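Local coordinates for protein DOA1 (Saccharomyces cerevisiae, PDB 3ODT) that probably binds ubiquitin through its WD40 beta-propeller domain and takes part in regulating the turnover of F-box proteins, at residues 8-14 with 288-294; 164-168 with 177-181; 201-207 with 226-231; 35-41 with 56-62; 193-198 with 209-213. The contacts are given in a common frame with arbitrary orientation. Where two conformers were deposited one is given. Numbering follows the deposited sequence.

Contact 1: residues 8-14 with 288-294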
# COMPACT_ATOMS: atom_id res chain seq x y z
N TYR A 8 -2.51 -15.86 12.79
CA TYR A 8 -2.75 -16.08 11.38
C TYR A 8 -1.89 -17.24 10.90
O TYR A 8 -0.74 -17.39 11.33
CB TYR A 8 -2.32 -14.84 10.61
CG TYR A 8 -3.32 -13.72 10.60
CD1 TYR A 8 -3.40 -12.83 11.64
CD2 TYR A 8 -4.18 -13.56 9.52
CE1 TYR A 8 -4.33 -11.79 11.63
CE2 TYR A 8 -5.13 -12.53 9.50
CZ TYR A 8 -5.19 -11.65 10.56
OH TYR A 8 -6.10 -10.63 10.51
N GLN A 9 -2.44 -18.03 9.99
CA GLN A 9 -1.67 -19.07 9.34
C GLN A 9 -1.87 -19.02 7.84
O GLN A 9 -2.81 -18.43 7.36
CB GLN A 9 -2.04 -20.46 9.92
CG GLN A 9 -1.91 -20.45 11.45
CD GLN A 9 -1.81 -21.82 12.12
OE1 GLN A 9 -1.93 -21.93 13.35
NE2 GLN A 9 -1.57 -22.85 11.33
N LEU A 10 -0.95 -19.62 7.11
CA LEU A 10 -0.99 -19.54 5.66
C LEU A 10 -2.28 -20.18 5.17
O LEU A 10 -2.62 -21.31 5.56
CB LEU A 10 0.22 -20.25 5.05
CG LEU A 10 0.35 -20.25 3.52
CD1 LEU A 10 0.60 -18.85 3.05
CD2 LEU A 10 1.46 -21.18 3.09
N SER A 11 -2.99 -19.42 4.33
CA SER A 11 -4.18 -19.91 3.63
C SER A 11 -3.91 -20.35 2.20
O SER A 11 -4.42 -21.38 1.76
CB SER A 11 -5.23 -18.79 3.59
OG SER A 11 -6.41 -19.23 2.94
N ALA A 12 -3.13 -19.57 1.47
CA ALA A 12 -2.83 -19.90 0.07
C ALA A 12 -1.56 -19.22 -0.38
O ALA A 12 -1.21 -18.13 0.08
CB ALA A 12 -3.95 -19.47 -0.82
N THR A 13 -0.90 -19.90 -1.29
CA THR A 13 0.27 -19.41 -1.99
C THR A 13 -0.09 -19.25 -3.46
O THR A 13 -0.52 -20.20 -4.13
CB THR A 13 1.43 -20.37 -1.83
OG1 THR A 13 1.66 -20.57 -0.43
CG2 THR A 13 2.66 -19.79 -2.47
N LEU A 14 0.06 -18.03 -3.94
CA LEU A 14 -0.37 -17.63 -5.26
C LEU A 14 0.88 -17.39 -6.11
O LEU A 14 1.55 -16.35 -6.01
CB LEU A 14 -1.21 -16.37 -5.17
CG LEU A 14 -2.70 -16.55 -4.77
CD1 LEU A 14 -2.89 -17.47 -3.56
CD2 LEU A 14 -3.33 -15.20 -4.48
N LEU A 288 6.10 -14.32 -4.95
CA LEU A 288 4.84 -14.89 -4.52
C LEU A 288 3.90 -13.86 -3.90
O LEU A 288 4.34 -12.90 -3.24
CB LEU A 288 5.09 -15.98 -3.47
CG LEU A 288 5.81 -17.22 -3.99
CD1 LEU A 288 6.15 -18.12 -2.83
CD2 LEU A 288 4.96 -17.91 -5.07
N VAL A 289 2.62 -14.12 -4.08
CA VAL A 289 1.58 -13.55 -3.25
C VAL A 289 1.16 -14.64 -2.25
O VAL A 289 1.05 -15.82 -2.62
CB VAL A 289 0.38 -13.11 -4.12
CG1 VAL A 289 -0.74 -12.63 -3.25
CG2 VAL A 289 0.79 -12.04 -5.14
N ARG A 290 0.93 -14.26 -1.00
CA ARG A 290 0.40 -15.20 -0.00
C ARG A 290 -0.82 -14.60 0.67
O ARG A 290 -0.97 -13.38 0.74
CB ARG A 290 1.46 -15.52 1.06
CG ARG A 290 2.67 -16.31 0.57
CD ARG A 290 3.63 -16.42 1.72
NE ARG A 290 4.78 -17.27 1.44
CZ ARG A 290 5.89 -16.88 0.81
NH1 ARG A 290 5.99 -15.66 0.29
NH2 ARG A 290 6.90 -17.73 0.67
N ILE A 291 -1.74 -15.46 1.10
CA ILE A 291 -2.88 -15.04 1.89
C ILE A 291 -2.79 -15.78 3.21
O ILE A 291 -2.53 -16.98 3.22
CB ILE A 291 -4.18 -15.37 1.17
CG1 ILE A 291 -4.23 -14.62 -0.16
CG2 ILE A 291 -5.36 -15.00 2.03
CD1 ILE A 291 -5.39 -14.96 -0.96
N PHE A 292 -2.92 -15.03 4.29
CA PHE A 292 -2.96 -15.59 5.65
C PHE A 292 -4.33 -15.35 6.26
O PHE A 292 -4.96 -14.35 5.97
CB PHE A 292 -1.89 -14.91 6.51
CG PHE A 292 -0.50 -15.33 6.17
CD1 PHE A 292 0.17 -14.72 5.12
CD2 PHE A 292 0.13 -16.33 6.88
CE1 PHE A 292 1.45 -15.13 4.78
CE2 PHE A 292 1.40 -16.75 6.52
CZ PHE A 292 2.06 -16.15 5.48
N SER A 293 -4.77 -16.27 7.13
CA SER A 293 -6.06 -16.18 7.76
C SER A 293 -6.01 -16.63 9.21
O SER A 293 -5.22 -17.51 9.57
CB SER A 293 -7.07 -17.02 7.00
OG SER A 293 -8.38 -16.84 7.50
N GLN A 294 -6.87 -16.03 10.03
CA GLN A 294 -7.10 -16.51 11.38
C GLN A 294 -8.11 -17.65 11.39
O GLN A 294 -8.26 -18.33 12.42
CB GLN A 294 -7.59 -15.36 12.26
CG GLN A 294 -6.53 -14.35 12.57
CD GLN A 294 -7.04 -13.27 13.46
OE1 GLN A 294 -7.98 -12.56 13.10
NE2 GLN A 294 -6.44 -13.13 14.66
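A classic beta bulge interrupts this antiparallel pairing of the chain's first and last strands. Ser11 and Ala12 both face Ile291, whose carbonyl O accepts Ser11 N at 2.7 Å and Ala12 N at 3.2 Å. The extra residue shifts the register by one, yet regular pairing resumes on either side. Gln9 and Ser293 exchange two hydrogen bonds of 2.9 Å (Gln9 N to Ser293 O, Ser293 N to Gln9 O). Beyond the bulge, Ile291 N donates to Ala12 O at 2.9 Å, and Leu14 N to Val289 O at 2.8 Å. Side chains also meet along the pairing. Gln294 CG sits over the face of the Tyr8 ring, 3.5 Å from its centroid, while the Tyr8 hydroxyl hydrogen-bonds to Gly278 O. Leu10 CD1 makes a second CH-pi contact with Phe292. Leu14 CD2 meets Ile291 CD1 at 4.1 Å; from the following blade, Trp44 touches Leu14 and Val289, and Trp50 touches Ala12, Leu14 and Ile291. Strand 9-14 thus becomes the outermost strand of a four-stranded sheet whose other strands come from the end of the chain. This is the 'velcro' closure by which many WD40 beta-propellers join their last blade to their first strand.

Contact 2: residues 164-168 with 177-181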
# COMPACT_ATOMS: atom_id res chain seq x y z
N ASP A 164 12.53 12.71 2.24
CA ASP A 164 13.12 13.90 2.86
C ASP A 164 12.93 13.89 4.39
O ASP A 164 13.29 14.83 5.07
CB ASP A 164 12.62 15.21 2.21
CG ASP A 164 11.16 15.53 2.52
OD1 ASP A 164 10.52 14.87 3.35
OD2 ASP A 164 10.63 16.47 1.88
N LYS A 165 12.43 12.77 4.90
CA LYS A 165 12.30 12.49 6.34
C LYS A 165 11.12 13.21 6.98
O LYS A 165 11.05 13.34 8.19
CB LYS A 165 13.60 12.75 7.10
CG LYS A 165 14.79 12.06 6.47
CD LYS A 165 16.04 12.19 7.31
CE LYS A 165 16.56 13.62 7.30
NZ LYS A 165 17.82 13.82 8.12
N THR A 166 10.18 13.69 6.16
CA THR A 166 9.01 14.38 6.68
C THR A 166 7.72 13.75 6.16
O THR A 166 7.70 13.05 5.13
CB THR A 166 8.97 15.88 6.32
OG1 THR A 166 8.62 16.02 4.93
CG2 THR A 166 10.30 16.61 6.65
N ILE A 167 6.66 14.03 6.91
CA ILE A 167 5.26 13.75 6.54
C ILE A 167 4.62 15.12 6.38
O ILE A 167 4.87 15.99 7.22
CB ILE A 167 4.56 12.93 7.64
CG1 ILE A 167 5.23 11.55 7.72
CG2 ILE A 167 3.09 12.75 7.33
CD1 ILE A 167 5.45 11.08 9.09
N LYS A 168 3.84 15.33 5.33
CA LYS A 168 3.16 16.60 5.14
C LYS A 168 1.67 16.39 5.05
O LYS A 168 1.22 15.46 4.34
CB LYS A 168 3.67 17.34 3.90
CG LYS A 168 5.06 17.93 4.09
CD LYS A 168 5.68 18.48 2.81
CE LYS A 168 7.14 18.93 3.05
NZ LYS A 168 7.22 20.13 3.91
N LYS A 177 0.67 21.61 7.18
CA LYS A 177 1.51 21.20 8.30
C LYS A 177 2.58 20.19 7.89
O LYS A 177 2.31 19.29 7.08
CB LYS A 177 0.63 20.58 9.39
CG LYS A 177 1.38 20.32 10.71
CD LYS A 177 0.40 19.91 11.81
CE LYS A 177 1.10 19.74 13.14
NZ LYS A 177 1.59 21.01 13.76
N THR A 178 3.77 20.36 8.45
CA THR A 178 4.87 19.42 8.25
C THR A 178 5.23 18.78 9.57
O THR A 178 5.33 19.45 10.59
CB THR A 178 6.09 20.11 7.62
OG1 THR A 178 5.74 20.62 6.34
CG2 THR A 178 7.22 19.15 7.44
N PHE A 179 5.36 17.45 9.54
CA PHE A 179 5.78 16.66 10.68
C PHE A 179 7.23 16.20 10.42
O PHE A 179 7.48 15.21 9.71
CB PHE A 179 4.86 15.44 10.87
CG PHE A 179 3.39 15.78 10.95
CD1 PHE A 179 2.77 15.96 12.19
CD2 PHE A 179 2.62 15.88 9.81
CE1 PHE A 179 1.44 16.27 12.27
CE2 PHE A 179 1.30 16.21 9.87
CZ PHE A 179 0.69 16.39 11.10
N SER A 180 8.18 16.92 11.00
CA SER A 180 9.61 16.67 10.75
C SER A 180 10.25 15.93 11.92
O SER A 180 11.41 15.52 11.83
CB SER A 180 10.36 17.96 10.52
OG SER A 180 10.39 18.72 11.71
N GLY A 181 9.49 15.76 12.99
CA GLY A 181 10.01 15.10 14.19
C GLY A 181 9.57 13.66 14.44
O GLY A 181 9.75 13.15 15.56
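Two p rotamers shape the turn that leads into this strand pair. Asp164, with chi1 in p, directs OD1 to Thr166 N at 3.1 Å, an Asx turn, and Thr166, also p, brings its own OG1 to Asp164 OD1 in a hydrogen bond of 2.7 Å. Between them Lys165 adopts positive phi (77°), and the end of its side chain leads away. The chain then pairs antiparallel through two hydrogen bonds, Phe179 N to Ile167 O at 2.8 Å and Ile167 N to Phe179 O at 3.1 Å. On one face the long Lys168 chain, extended until its final m torsion, hydrogen-bonds through NZ to Thr178 OG1 at 2.9 Å. On the other, Ile167, whose chi2 of 138° lies between wells, sets CG2 4.0 Å from Phe179 CD2. The Phe179 ring meets Phe198 of the next blade edge-to-face. Asp164 OD2 also accepts from His141 ND1 and Asn142 N. This Asp-His pairing beside the outer hairpin of a blade is characteristic of the WD40 repeat in beta-propellers.

Contact 3: residues 201-207 with 226-231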
# COMPACT_ATOMS: atom_id res chain seq x y z
N CYS A 201 5.45 4.63 8.91
CA CYS A 201 6.59 3.74 9.07
C CYS A 201 7.73 4.20 8.19
O CYS A 201 7.55 5.00 7.25
CB CYS A 201 6.20 2.29 8.74
SG CYS A 201 5.85 1.97 7.00
N SER A 202 8.92 3.67 8.50
CA SER A 202 10.13 4.26 7.99
C SER A 202 11.28 3.28 7.80
O SER A 202 11.29 2.16 8.33
CB SER A 202 10.50 5.38 8.97
OG SER A 202 11.81 5.91 8.83
N ASN A 203 12.29 3.71 7.04
CA ASN A 203 13.53 2.97 6.95
C ASN A 203 14.24 2.87 8.31
O ASN A 203 15.14 2.06 8.45
CB ASN A 203 14.49 3.64 5.98
CG ASN A 203 14.15 3.38 4.51
OD1 ASN A 203 13.10 2.81 4.17
ND2 ASN A 203 15.05 3.81 3.63
N ASP A 204 13.83 3.66 9.29
CA ASP A 204 14.41 3.60 10.62
C ASP A 204 13.95 2.36 11.41
O ASP A 204 14.38 2.15 12.53
CB ASP A 204 14.15 4.88 11.43
CG ASP A 204 12.67 5.08 11.79
OD1 ASP A 204 11.84 4.16 11.55
OD2 ASP A 204 12.32 6.16 12.32
N GLY A 205 13.09 1.55 10.80
CA GLY A 205 12.64 0.34 11.44
C GLY A 205 11.43 0.50 12.34
O GLY A 205 10.99 -0.47 12.92
N LEU A 206 10.87 1.71 12.42
CA LEU A 206 9.83 2.02 13.39
C LEU A 206 8.51 2.31 12.70
O LEU A 206 8.47 2.76 11.56
CB LEU A 206 10.23 3.24 14.25
CG LEU A 206 11.54 3.10 15.03
CD1 LEU A 206 11.97 4.39 15.72
CD2 LEU A 206 11.39 1.96 16.06
N ILE A 207 7.44 2.06 13.44
CA ILE A 207 6.09 2.47 13.12
C ILE A 207 5.67 3.36 14.26
O ILE A 207 5.99 3.08 15.40
CB ILE A 207 5.15 1.27 13.07
CG1 ILE A 207 5.71 0.20 12.12
CG2 ILE A 207 3.75 1.71 12.70
CD1 ILE A 207 5.12 -1.17 12.34
N SER A 226 14.83 -4.13 10.07
CA SER A 226 15.29 -3.39 8.90
C SER A 226 14.26 -2.34 8.53
O SER A 226 13.49 -1.89 9.38
CB SER A 226 15.53 -4.34 7.73
OG SER A 226 16.40 -3.77 6.77
N PHE A 227 14.24 -1.96 7.26
CA PHE A 227 13.27 -1.00 6.77
C PHE A 227 11.84 -1.54 6.89
O PHE A 227 11.59 -2.74 6.65
CB PHE A 227 13.50 -0.67 5.30
CG PHE A 227 14.90 -0.35 4.97
CD1 PHE A 227 15.71 0.32 5.86
CD2 PHE A 227 15.43 -0.76 3.78
CE1 PHE A 227 17.00 0.61 5.55
CE2 PHE A 227 16.74 -0.48 3.46
CZ PHE A 227 17.52 0.21 4.36
N VAL A 228 10.92 -0.64 7.20
CA VAL A 228 9.51 -0.99 7.18
C VAL A 228 8.90 -0.38 5.92
O VAL A 228 8.93 0.84 5.74
CB VAL A 228 8.75 -0.53 8.44
CG1 VAL A 228 7.36 -1.13 8.44
CG2 VAL A 228 9.51 -0.91 9.70
N TYR A 229 8.36 -1.23 5.04
CA TYR A 229 7.89 -0.77 3.73
C TYR A 229 6.40 -0.47 3.65
O TYR A 229 5.99 0.35 2.83
CB TYR A 229 8.20 -1.83 2.68
CG TYR A 229 9.67 -2.09 2.44
CD1 TYR A 229 10.58 -1.05 2.31
CD2 TYR A 229 10.15 -3.38 2.35
CE1 TYR A 229 11.92 -1.28 2.09
CE2 TYR A 229 11.50 -3.62 2.09
CZ TYR A 229 12.37 -2.57 1.99
OH TYR A 229 13.68 -2.80 1.75
N CYS A 230 5.58 -1.14 4.46
CA CYS A 230 4.14 -1.03 4.27
C CYS A 230 3.47 -1.25 5.60
O CYS A 230 3.97 -2.05 6.40
CB CYS A 230 3.67 -2.10 3.26
SG CYS A 230 1.92 -1.91 2.77
N ILE A 231 2.38 -0.51 5.85
CA ILE A 231 1.50 -0.70 6.98
C ILE A 231 0.06 -0.56 6.51
O ILE A 231 -0.24 0.21 5.60
CB ILE A 231 1.74 0.32 8.10
CG1 ILE A 231 1.84 1.74 7.54
CG2 ILE A 231 2.99 -0.02 8.87
CD1 ILE A 231 2.02 2.83 8.56
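Adjacent propeller blades fit together by letting a side chain of one fill a dent in the next, and Val228 illustrates the principle. It points toward the turn 202-205 and enters a hollow bounded by Cys201, Gly205 and Ile207. The hollow is open at Gly205, which has no side chain to fill it, so Val228 CG2 comes within 3.6 Å of Gly205 C; Val228 CG1 lies 3.6 Å from Cys201 CB and 4.2 Å from Ile207 CG1. At the backbone angles of Gly205 a CB would jam against the carbonyl O of Asp204, and Gly205 CA lies only 3.2 Å from Ser226 O. A second bump, Ile231, continues the fit: its CG2 is 4.0 Å from Cys201 CB and 4.2 Å from Ile207 CD1. At the other end the Phe227 ring packs on Asn203, whose CG lies over one ring face. The type I turn is held by Gly205 N to Ser202 O at 3.1 Å, an ST turn from Asp204 N to Ser202 OG at 3.1 Å (that OG also hydrogen-bonds to Val186 O) and an Asx turn from Leu206 N to Asp204 OD1 at 2.8 Å. With a single clear hydrogen bond between the segments, Val228 N to Ser202 O at 3.0 Å, cohesion between these blades rests here chiefly on apolar fit.

Contact 4: residues 35-41 with 56-62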
# COMPACT_ATOMS: atom_id res chain seq x y z
N VAL A 35 0.80 -6.55 -8.47
CA VAL A 35 1.63 -6.05 -9.55
C VAL A 35 3.07 -6.33 -9.23
O VAL A 35 3.44 -6.55 -8.06
CB VAL A 35 1.39 -4.55 -9.81
CG1 VAL A 35 -0.08 -4.23 -10.16
CG2 VAL A 35 1.86 -3.72 -8.64
N SER A 36 3.91 -6.34 -10.25
CA SER A 36 5.23 -6.90 -10.11
C SER A 36 6.22 -6.19 -11.01
O SER A 36 5.85 -5.58 -12.01
CB SER A 36 5.14 -8.40 -10.49
OG SER A 36 6.40 -8.99 -10.70
N ARG A 37 7.50 -6.32 -10.69
CA ARG A 37 8.56 -5.91 -11.60
C ARG A 37 8.56 -6.71 -12.91
O ARG A 37 9.25 -6.32 -13.86
CB ARG A 37 9.89 -6.01 -10.90
CG ARG A 37 10.08 -4.93 -9.85
CD ARG A 37 11.26 -5.29 -8.98
NE ARG A 37 12.52 -5.38 -9.71
CZ ARG A 37 13.37 -4.37 -9.86
NH1 ARG A 37 13.10 -3.17 -9.35
NH2 ARG A 37 14.51 -4.55 -10.52
N ASP A 38 7.79 -7.80 -12.99
CA ASP A 38 7.64 -8.53 -14.25
C ASP A 38 6.73 -7.80 -15.26
O ASP A 38 6.55 -8.25 -16.39
CB ASP A 38 7.19 -10.00 -14.04
CG ASP A 38 5.75 -10.15 -13.55
OD1 ASP A 38 4.99 -9.16 -13.52
OD2 ASP A 38 5.36 -11.30 -13.21
N GLY A 39 6.17 -6.67 -14.84
CA GLY A 39 5.41 -5.82 -15.72
C GLY A 39 3.94 -6.20 -15.83
O GLY A 39 3.22 -5.60 -16.63
N THR A 40 3.49 -7.16 -15.03
CA THR A 40 2.13 -7.64 -15.10
C THR A 40 1.29 -7.22 -13.91
O THR A 40 1.81 -6.97 -12.80
CB THR A 40 2.03 -9.18 -15.26
OG1 THR A 40 2.43 -9.84 -14.05
CG2 THR A 40 2.86 -9.67 -16.43
N VAL A 41 -0.02 -7.14 -14.16
CA VAL A 41 -1.07 -7.03 -13.15
C VAL A 41 -1.79 -8.36 -13.19
O VAL A 41 -2.23 -8.78 -14.26
CB VAL A 41 -2.09 -5.96 -13.51
CG1 VAL A 41 -3.16 -5.84 -12.41
CG2 VAL A 41 -1.41 -4.62 -13.76
N TYR A 56 -3.15 -7.46 -17.35
CA TYR A 56 -2.37 -6.46 -18.08
C TYR A 56 -0.90 -6.85 -18.10
O TYR A 56 -0.36 -7.29 -17.11
CB TYR A 56 -2.52 -5.05 -17.44
CG TYR A 56 -1.56 -4.03 -18.05
CD1 TYR A 56 -1.94 -3.22 -19.11
CD2 TYR A 56 -0.27 -3.88 -17.56
CE1 TYR A 56 -1.05 -2.29 -19.65
CE2 TYR A 56 0.61 -2.96 -18.07
CZ TYR A 56 0.22 -2.17 -19.11
OH TYR A 56 1.14 -1.26 -19.62
N THR A 57 -0.26 -6.65 -19.24
CA THR A 57 1.18 -6.82 -19.39
C THR A 57 1.77 -5.62 -20.09
O THR A 57 1.23 -5.14 -21.10
CB THR A 57 1.56 -8.03 -20.25
OG1 THR A 57 0.88 -9.19 -19.77
CG2 THR A 57 3.04 -8.28 -20.15
N GLY A 58 2.92 -5.19 -19.56
CA GLY A 58 3.76 -4.17 -20.19
C GLY A 58 5.21 -4.45 -19.84
O GLY A 58 5.51 -5.39 -19.10
N GLN A 59 6.13 -3.67 -20.39
CA GLN A 59 7.54 -3.90 -20.10
C GLN A 59 8.02 -3.23 -18.81
O GLN A 59 8.93 -3.73 -18.13
CB GLN A 59 8.42 -3.50 -21.30
CG GLN A 59 8.35 -4.52 -22.44
CD GLN A 59 8.56 -5.98 -21.95
OE1 GLN A 59 9.51 -6.27 -21.22
NE2 GLN A 59 7.65 -6.89 -22.34
N GLY A 60 7.40 -2.12 -18.44
CA GLY A 60 7.91 -1.39 -17.29
C GLY A 60 7.56 -2.05 -15.97
O GLY A 60 6.51 -2.65 -15.82
N PHE A 61 8.44 -1.87 -15.00
CA PHE A 61 8.22 -2.38 -13.66
C PHE A 61 6.95 -1.73 -13.12
O PHE A 61 6.74 -0.50 -13.29
CB PHE A 61 9.38 -2.00 -12.74
CG PHE A 61 10.70 -2.56 -13.15
CD1 PHE A 61 10.82 -3.58 -14.09
CD2 PHE A 61 11.86 -2.05 -12.57
CE1 PHE A 61 12.07 -4.07 -14.44
CE2 PHE A 61 13.10 -2.55 -12.92
CZ PHE A 61 13.20 -3.56 -13.85
N LEU A 62 6.12 -2.52 -12.47
CA LEU A 62 4.94 -2.01 -11.78
C LEU A 62 5.21 -2.10 -10.27
O LEU A 62 5.63 -3.16 -9.75
CB LEU A 62 3.69 -2.78 -12.18
CG LEU A 62 3.30 -2.70 -13.65
CD1 LEU A 62 2.06 -3.52 -13.91
CD2 LEU A 62 3.07 -1.24 -14.01
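Asp38 is the polar centre of this turn. Its OD1 accepts Thr40 OG1 at 2.7 Å and Thr40 N at 2.9 Å, the latter an Asx turn, while OD2 forms a salt bridge with Arg42 and accepts from His17 ND1. Ser36 OG takes Asp38 N at 2.9 Å, an ST turn. Three firm backbone bonds cross to 56-62: Gly58 N to Gly39 O and Val41 N to Tyr56 O, each 3.0 Å, and Leu62 N to Ser36 O at 3.1 Å. Gly39 fits because a CB would collide with Gly58 O. Outside this frame, the Arg37 guanidinium lies off-centre over the Phe61 ring, a cation-pi contact with CZ 4.1 Å from the centroid. Packing finishes the contact: Leu62 CB meets Val35 CB at 3.7 Å, and Leu62 CD1 meets Val41 CG2 at 3.6 Å. Strands 31-36, 40-46 and 50-57 belong to one blade, whereas Leu62 opens strand 62-68 of the next; Phe76, on strand 73-78 there, packs on Val35, Val41, Tyr56 and Leu62.

Contact 5: residues 193-198 with 209-213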
# COMPACT_ATOMS: atom_id res chain seq x y z
N VAL A 193 -5.79 6.74 10.50
CA VAL A 193 -6.71 6.13 11.46
C VAL A 193 -8.06 6.87 11.43
O VAL A 193 -9.13 6.27 11.26
CB VAL A 193 -6.10 6.15 12.85
CG1 VAL A 193 -7.08 5.60 13.90
CG2 VAL A 193 -4.79 5.37 12.89
N ASP A 194 -7.99 8.18 11.53
CA ASP A 194 -9.15 9.06 11.45
C ASP A 194 -8.62 10.45 11.20
O ASP A 194 -7.41 10.65 10.99
CB ASP A 194 -10.00 8.97 12.72
CG ASP A 194 -9.22 9.27 13.99
OD1 ASP A 194 -8.28 10.11 13.97
OD2 ASP A 194 -9.56 8.66 15.02
N ASP A 195 -9.52 11.45 11.20
CA ASP A 195 -9.12 12.81 10.85
C ASP A 195 -8.04 13.36 11.77
O ASP A 195 -7.36 14.32 11.44
CB ASP A 195 -10.33 13.75 10.90
CG ASP A 195 -11.24 13.59 9.70
OD1 ASP A 195 -11.00 12.71 8.86
OD2 ASP A 195 -12.23 14.34 9.61
N GLY A 196 -7.89 12.74 12.94
CA GLY A 196 -6.99 13.27 13.96
C GLY A 196 -5.76 12.45 14.25
O GLY A 196 -4.98 12.82 15.11
N HIS A 197 -5.58 11.34 13.55
CA HIS A 197 -4.47 10.45 13.84
C HIS A 197 -4.04 9.69 12.60
O HIS A 197 -4.86 9.27 11.79
CB HIS A 197 -4.89 9.43 14.90
CG HIS A 197 -5.40 10.06 16.15
ND1 HIS A 197 -6.71 10.45 16.29
CD2 HIS A 197 -4.78 10.38 17.31
CE1 HIS A 197 -6.87 11.00 17.48
NE2 HIS A 197 -5.72 10.96 18.12
N PHE A 198 -2.72 9.47 12.48
CA PHE A 198 -2.17 8.60 11.46
C PHE A 198 -1.07 7.73 12.03
O PHE A 198 -0.55 8.00 13.11
CB PHE A 198 -1.68 9.43 10.24
CG PHE A 198 -0.45 10.27 10.48
CD1 PHE A 198 0.83 9.71 10.39
CD2 PHE A 198 -0.56 11.62 10.76
CE1 PHE A 198 1.97 10.50 10.60
CE2 PHE A 198 0.59 12.41 10.99
CZ PHE A 198 1.85 11.86 10.89
N LEU A 209 2.39 6.02 15.84
CA LEU A 209 1.06 6.61 15.86
C LEU A 209 1.23 8.07 16.24
O LEU A 209 1.89 8.39 17.24
CB LEU A 209 0.21 5.88 16.90
CG LEU A 209 -1.16 6.48 17.15
CD1 LEU A 209 -2.05 6.37 15.92
CD2 LEU A 209 -1.79 5.79 18.32
N VAL A 210 0.67 8.96 15.44
CA VAL A 210 0.90 10.39 15.55
C VAL A 210 -0.43 11.16 15.62
O VAL A 210 -1.38 10.88 14.88
CB VAL A 210 1.71 10.89 14.31
CG1 VAL A 210 2.04 12.37 14.43
CG2 VAL A 210 3.01 10.07 14.16
N ASP A 211 -0.46 12.14 16.50
CA ASP A 211 -1.57 13.08 16.62
C ASP A 211 -1.45 14.12 15.49
O ASP A 211 -0.47 14.83 15.37
CB ASP A 211 -1.53 13.74 18.00
CG ASP A 211 -2.70 14.65 18.27
OD1 ASP A 211 -3.01 15.52 17.44
OD2 ASP A 211 -3.31 14.51 19.34
N MSE A 212 -2.44 14.18 14.62
CA MSE A 212 -2.31 15.05 13.48
C MSE A 212 -2.34 16.53 13.84
O MSE A 212 -1.77 17.35 13.11
CB MSE A 212 -3.44 14.82 12.53
CG MSE A 212 -3.16 15.58 11.30
SE MSE A 212 -2.79 14.41 10.05
CE MSE A 212 -4.44 14.35 9.58
N HIS A 213 -3.01 16.87 14.92
CA HIS A 213 -3.10 18.27 15.31
C HIS A 213 -1.84 18.75 16.04
O HIS A 213 -1.33 19.83 15.76
CB HIS A 213 -4.33 18.50 16.19
CG HIS A 213 -4.41 19.87 16.76
ND1 HIS A 213 -4.66 20.98 16.00
CD2 HIS A 213 -4.25 20.31 18.03
CE1 HIS A 213 -4.66 22.05 16.77
NE2 HIS A 213 -4.41 21.67 18.01
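Asp194 OD1 is the busiest acceptor of the tight turn 194-197, which leads into strand 197-202 and so to its hairpin pairing with strand 206-211. It receives His197 ND1 at 2.8 Å and Gly196 N at 2.9 Å, the second completing an Asx turn. The type I turn is closed by His197 N donating to Asp194 O at 3.2 Å. His197 O in return takes Val193 N at 3.0 Å and, weakly, Asp194 N at 3.3 Å, so that two successive residues face one: a classic beta bulge. Toward 209-213 three hydrogen bonds form. Gly196 O accepts Met212 N at 2.9 Å, Phe198 N gives to Val210 O at 3.1 Å, and Val210 N gives to Phe198 O at 2.8 Å. Val210 O is approached as well by His197 CA at 3.3 Å. Asp211 OD1 takes Thr214 N and, weakly, His213 N. Apolar contacts fill the rest: Val210 CB lies over the Phe198 ring, 3.8 Å from its centroid, and SE of Met212, a selenomethionine, stands at the ring's edge in a Met-aromatic contact, 3.6 Å from Phe198 CD2. Leu209 pairs through its backbone with Leu218 and Arg219 on outer strand 217-222. Phe198 and Met212 pack against Leu159 of strand 157-162 and, on strand 167-171, against Ile167 and Leu169 respectively, all in the preceding blade.

Overall arrangement
From the N terminus the chain opens contact 1 at 8-14 and does not close it until 288-294, so the other four nest inside that one long loop, which joins the propeller's two ends. Contact 4 closes first, tying the blade that begins with strand 21-26 to the start of the next. Contact 2 follows as a hairpin in the blade that ends with strand 174-179, with its centre about 35 Å from that of contact 1, across the chain's centre. Contact 5 then opens, and contact 3 opens before it closes, so these two cross: contact 5 lies within one blade, contact 3 reaches the next. Contacts 2 and 5 touch, Phe179 CZ lying 3.3 Å from Met212 O, where their neighbouring blades meet.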